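Local coordinates for hypothetical protein aq_1447 (Aquifex aeolicus, PDB 1YVU) that cuts target RNA as a DNA-guided endonuclease, using short single-stranded DNA guides and divalent metal ions, at residues A[502-516]-A[682-696]. Numbering follows the deposited sequence.
Sequences DISRITRDGKTVNAV and SDKITKLMLRGIEPI. With CA (calcium ion), chain B.
Asp502 and Asp683 bring their carboxylates together on one side of a calcium ion, and the side chain of Asp502, taken atom by atom, illustrates how a metal can join a strand to a helix. Its CB lies over the start of helix 682-690, 4.1 Å from CB of Ser682. With CG anti to the backbone N (chi1 -171°), the carboxylate is carried on to the ion, which OD2 binds at 2.9 Å. The ion's other ligand here is OD2 of Asp683, at 2.5 Å, and the two carboxylate planes stand 68° apart. OD1 of Asp502 accepts a hydrogen bond from OG of Ser504, 2.8 Å long, on the syn side but 26° out of the carboxylate plane. A lysine in place of Asp502 would probably leave the calcium with Asp683 alone and deprive the Ser504 hydroxyl of its acceptor.

This is the RNase H fold of the PIWI domain: strands 497-505 and 515-522 form a hairpin, and helix 682-690 lies against one face of it, its axis 7.8 Å from that of strand 503-505. Asp502, Asp683 and nearby Asp571 are the catalytic aspartates inferred by similarity. In the second shell, Lys687 stretches back along the helix to form a salt bridge with Asp683, its NZ 2.9 Å from OD1 on the syn lone pair.

Farther from the ion the interface turns apolar. Leu690 spreads both methyls beneath the hairpin: CD2 meets CG2 of Val516 at 3.7 Å, while CD1 reaches CG1 of Ile506. The other Val516 methyl, CG1, rests against CB of Met689, a selenomethionine.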
# COMPACT_ATOMS: atom_id res chain seq x y z
N ASP A 502 -11.58 4.17 1.91
CA ASP A 502 -10.81 3.50 0.86
C ASP A 502 -11.93 3.15 -0.09
O ASP A 502 -13.06 2.86 0.32
CB ASP A 502 -10.05 2.21 1.19
CG ASP A 502 -9.09 1.74 -0.00
OD1 ASP A 502 -9.56 1.28 -1.07
OD2 ASP A 502 -7.85 1.87 0.08
N ILE A 503 -11.61 3.33 -1.36
CA ILE A 503 -12.50 3.02 -2.46
C ILE A 503 -11.58 2.21 -3.36
O ILE A 503 -10.45 2.63 -3.65
CB ILE A 503 -12.99 4.30 -3.16
CG1 ILE A 503 -13.82 5.16 -2.19
CG2 ILE A 503 -13.80 3.92 -4.40
CD1 ILE A 503 -14.39 6.49 -2.72
N SER A 504 -12.01 0.98 -3.64
CA SER A 504 -11.27 0.07 -4.51
C SER A 504 -12.18 -0.35 -5.64
O SER A 504 -13.31 -0.79 -5.43
CB SER A 504 -10.72 -1.14 -3.75
OG SER A 504 -9.61 -0.75 -2.94
N ARG A 505 -11.68 -0.21 -6.86
CA ARG A 505 -12.43 -0.51 -8.07
C ARG A 505 -11.91 -1.68 -8.90
O ARG A 505 -10.77 -2.11 -8.76
CB ARG A 505 -12.43 0.74 -8.98
CG ARG A 505 -12.94 2.04 -8.33
CD ARG A 505 -12.08 3.23 -8.71
NE ARG A 505 -12.48 4.45 -8.01
CZ ARG A 505 -13.10 5.48 -8.57
NH1 ARG A 505 -13.41 5.47 -9.88
NH2 ARG A 505 -13.41 6.54 -7.83
N ILE A 506 -12.79 -2.25 -9.72
CA ILE A 506 -12.33 -3.30 -10.61
C ILE A 506 -12.26 -2.70 -12.01
O ILE A 506 -13.21 -2.08 -12.52
CB ILE A 506 -13.11 -4.65 -10.49
CG1 ILE A 506 -12.52 -5.44 -9.31
CG2 ILE A 506 -12.92 -5.51 -11.75
CD1 ILE A 506 -13.16 -6.78 -9.02
N THR A 507 -11.03 -2.77 -12.53
CA THR A 507 -10.67 -2.27 -13.85
C THR A 507 -10.83 -3.36 -14.92
O THR A 507 -10.32 -4.49 -14.80
CB THR A 507 -9.19 -1.77 -13.85
OG1 THR A 507 -8.90 -1.07 -12.63
CG2 THR A 507 -8.95 -0.82 -15.03
N ARG A 508 -11.64 -3.01 -15.92
CA ARG A 508 -11.88 -3.87 -17.08
C ARG A 508 -11.87 -2.97 -18.30
O ARG A 508 -12.84 -2.25 -18.59
CB ARG A 508 -13.20 -4.62 -16.98
CG ARG A 508 -13.09 -5.97 -16.32
CD ARG A 508 -14.33 -6.77 -16.62
NE ARG A 508 -14.58 -7.76 -15.59
CZ ARG A 508 -15.74 -8.38 -15.40
NH1 ARG A 508 -16.79 -8.14 -16.18
NH2 ARG A 508 -15.86 -9.22 -14.38
N ASP A 509 -10.72 -3.00 -18.99
CA ASP A 509 -10.40 -2.22 -20.20
C ASP A 509 -10.09 -0.75 -19.91
O ASP A 509 -8.91 -0.40 -19.70
CB ASP A 509 -11.46 -2.35 -21.31
CG ASP A 509 -11.46 -3.71 -22.00
OD1 ASP A 509 -11.11 -4.72 -21.35
OD2 ASP A 509 -11.81 -3.77 -23.20
N GLY A 510 -11.14 0.07 -19.83
CA GLY A 510 -10.97 1.49 -19.60
C GLY A 510 -11.80 2.15 -18.52
O GLY A 510 -11.21 2.80 -17.64
N LYS A 511 -13.13 2.06 -18.62
CA LYS A 511 -14.04 2.65 -17.63
C LYS A 511 -14.56 1.67 -16.55
O LYS A 511 -14.85 0.50 -16.84
CB LYS A 511 -15.17 3.46 -18.32
CG LYS A 511 -14.72 4.89 -18.71
CD LYS A 511 -15.04 5.27 -20.17
CE LYS A 511 -14.29 6.55 -20.62
NZ LYS A 511 -14.55 6.89 -22.05
N THR A 512 -14.59 2.16 -15.30
CA THR A 512 -14.97 1.41 -14.09
C THR A 512 -16.28 0.62 -14.08
O THR A 512 -17.39 1.17 -14.20
CB THR A 512 -14.96 2.31 -12.81
OG1 THR A 512 -13.81 3.17 -12.81
CG2 THR A 512 -14.91 1.45 -11.56
N VAL A 513 -16.10 -0.68 -13.80
CA VAL A 513 -17.17 -1.67 -13.72
C VAL A 513 -17.72 -1.74 -12.28
O VAL A 513 -18.75 -1.13 -11.97
CB VAL A 513 -16.62 -3.04 -14.21
CG1 VAL A 513 -17.66 -4.17 -14.04
CG2 VAL A 513 -16.22 -2.91 -15.66
N ASN A 514 -17.04 -2.49 -11.41
CA ASN A 514 -17.45 -2.64 -10.02
C ASN A 514 -16.54 -1.79 -9.12
O ASN A 514 -15.38 -1.53 -9.45
CB ASN A 514 -17.45 -4.12 -9.62
CG ASN A 514 -18.18 -4.39 -8.29
OD1 ASN A 514 -18.93 -3.54 -7.77
ND2 ASN A 514 -17.96 -5.58 -7.74
N ALA A 515 -17.13 -1.35 -8.00
CA ALA A 515 -16.49 -0.52 -6.97
C ALA A 515 -17.14 -0.73 -5.61
O ALA A 515 -18.35 -0.89 -5.50
CB ALA A 515 -16.56 0.97 -7.33
N VAL A 516 -16.31 -0.73 -4.58
CA VAL A 516 -16.74 -0.89 -3.20
C VAL A 516 -16.11 0.25 -2.39
O VAL A 516 -14.90 0.54 -2.54
CB VAL A 516 -16.25 -2.27 -2.60
CG1 VAL A 516 -16.64 -2.38 -1.13
CG2 VAL A 516 -16.84 -3.45 -3.37
N SER A 682 -9.01 -1.07 6.06
CA SER A 682 -9.89 -0.53 5.03
C SER A 682 -9.61 -1.00 3.61
O SER A 682 -10.56 -1.32 2.88
CB SER A 682 -9.98 1.00 5.10
OG SER A 682 -10.78 1.37 6.19
N ASP A 683 -8.33 -1.15 3.25
CA ASP A 683 -7.98 -1.60 1.91
C ASP A 683 -8.16 -3.10 1.72
O ASP A 683 -8.39 -3.55 0.59
CB ASP A 683 -6.56 -1.18 1.52
CG ASP A 683 -6.34 -1.14 0.01
OD1 ASP A 683 -5.67 -2.08 -0.48
OD2 ASP A 683 -6.81 -0.20 -0.67
N LYS A 684 -8.05 -3.87 2.80
CA LYS A 684 -8.24 -5.32 2.71
C LYS A 684 -9.70 -5.75 2.63
O LYS A 684 -10.01 -6.68 1.90
CB LYS A 684 -7.48 -6.06 3.83
CG LYS A 684 -5.95 -5.96 3.63
CD LYS A 684 -5.08 -6.75 4.63
CE LYS A 684 -3.58 -6.42 4.40
NZ LYS A 684 -2.66 -7.38 5.08
N ILE A 685 -10.58 -4.99 3.28
CA ILE A 685 -12.04 -5.23 3.30
C ILE A 685 -12.73 -4.88 1.94
O ILE A 685 -13.57 -5.64 1.46
CB ILE A 685 -12.72 -4.47 4.51
CG1 ILE A 685 -12.20 -5.01 5.84
CG2 ILE A 685 -14.23 -4.66 4.53
CD1 ILE A 685 -12.58 -4.16 7.01
N THR A 686 -12.33 -3.78 1.31
CA THR A 686 -12.89 -3.35 0.03
C THR A 686 -12.50 -4.31 -1.10
O THR A 686 -13.36 -4.73 -1.88
CB THR A 686 -12.41 -1.94 -0.35
OG1 THR A 686 -10.99 -1.94 -0.46
CG2 THR A 686 -12.84 -0.94 0.66
N LYS A 687 -11.24 -4.72 -1.14
CA LYS A 687 -10.75 -5.63 -2.17
C LYS A 687 -11.34 -7.03 -2.04
O LYS A 687 -11.32 -7.81 -2.97
CB LYS A 687 -9.22 -5.72 -2.12
CG LYS A 687 -8.52 -4.53 -2.76
CD LYS A 687 -7.03 -4.53 -2.49
CE LYS A 687 -6.35 -3.39 -3.27
NZ LYS A 687 -4.86 -3.26 -3.04
N LEU A 688 -11.90 -7.29 -0.87
CA LEU A 688 -12.51 -8.58 -0.55
C LEU A 688 -13.97 -8.62 -1.02
O LEU A 688 -14.46 -9.64 -1.54
CB LEU A 688 -12.44 -8.78 0.97
CG LEU A 688 -12.86 -10.10 1.61
CD1 LEU A 688 -11.86 -11.20 1.36
CD2 LEU A 688 -13.02 -9.89 3.06
N MSE A 689 -14.66 -7.50 -0.83
CA MSE A 689 -16.05 -7.36 -1.20
C MSE A 689 -16.21 -7.28 -2.71
O MSE A 689 -17.23 -7.69 -3.24
CB MSE A 689 -16.67 -6.16 -0.48
CG MSE A 689 -16.67 -6.23 1.05
SE MSE A 689 -17.19 -7.93 1.85
CE MSE A 689 -16.24 -7.80 3.54
N LEU A 690 -15.17 -6.77 -3.38
CA LEU A 690 -15.08 -6.66 -4.86
C LEU A 690 -15.10 -8.06 -5.53
O LEU A 690 -15.72 -8.26 -6.58
CB LEU A 690 -13.77 -5.95 -5.27
CG LEU A 690 -13.60 -4.43 -5.36
CD1 LEU A 690 -12.17 -4.11 -5.78
CD2 LEU A 690 -14.61 -3.84 -6.33
N ARG A 691 -14.42 -9.02 -4.88
CA ARG A 691 -14.32 -10.42 -5.30
C ARG A 691 -15.67 -11.15 -5.06
O ARG A 691 -15.77 -12.36 -5.25
CB ARG A 691 -13.22 -11.14 -4.49
CG ARG A 691 -11.81 -10.58 -4.66
CD ARG A 691 -10.72 -11.35 -3.90
NE ARG A 691 -9.40 -10.79 -4.23
CZ ARG A 691 -8.24 -11.46 -4.20
NH1 ARG A 691 -8.19 -12.74 -3.84
NH2 ARG A 691 -7.12 -10.85 -4.59
N GLY A 692 -16.69 -10.41 -4.63
CA GLY A 692 -18.01 -10.97 -4.38
C GLY A 692 -18.82 -11.18 -5.64
O GLY A 692 -18.35 -10.93 -6.75
N ILE A 693 -20.03 -11.66 -5.46
CA ILE A 693 -20.95 -11.95 -6.55
C ILE A 693 -22.16 -11.08 -6.31
O ILE A 693 -22.87 -10.71 -7.23
CB ILE A 693 -21.31 -13.45 -6.53
CG1 ILE A 693 -20.36 -14.19 -7.45
CG2 ILE A 693 -22.77 -13.75 -6.88
CD1 ILE A 693 -20.25 -15.64 -7.08
N GLU A 694 -22.40 -10.78 -5.04
CA GLU A 694 -23.53 -9.96 -4.65
C GLU A 694 -23.06 -8.62 -4.16
O GLU A 694 -21.93 -8.49 -3.67
CB GLU A 694 -24.33 -10.66 -3.57
CG GLU A 694 -24.69 -12.05 -3.96
CD GLU A 694 -25.96 -12.48 -3.35
OE1 GLU A 694 -26.95 -11.72 -3.41
OE2 GLU A 694 -25.99 -13.61 -2.84
N PRO A 695 -23.88 -7.58 -4.36
CA PRO A 695 -23.50 -6.25 -3.89
C PRO A 695 -23.92 -6.07 -2.45
O PRO A 695 -24.84 -6.73 -1.98
CB PRO A 695 -24.34 -5.33 -4.78
CG PRO A 695 -24.65 -6.15 -5.95
CD PRO A 695 -24.97 -7.46 -5.33
N ILE A 696 -23.20 -5.20 -1.75
CA ILE A 696 -23.50 -4.90 -0.36
C ILE A 696 -23.94 -3.46 -0.24
O ILE A 696 -23.72 -2.63 -1.12
CB ILE A 696 -22.30 -5.08 0.64
CG1 ILE A 696 -21.05 -5.68 -0.02
CG2 ILE A 696 -22.74 -5.90 1.83
CD1 ILE A 696 -20.09 -4.67 -0.50
CA CA B . -7.11 1.35 -2.64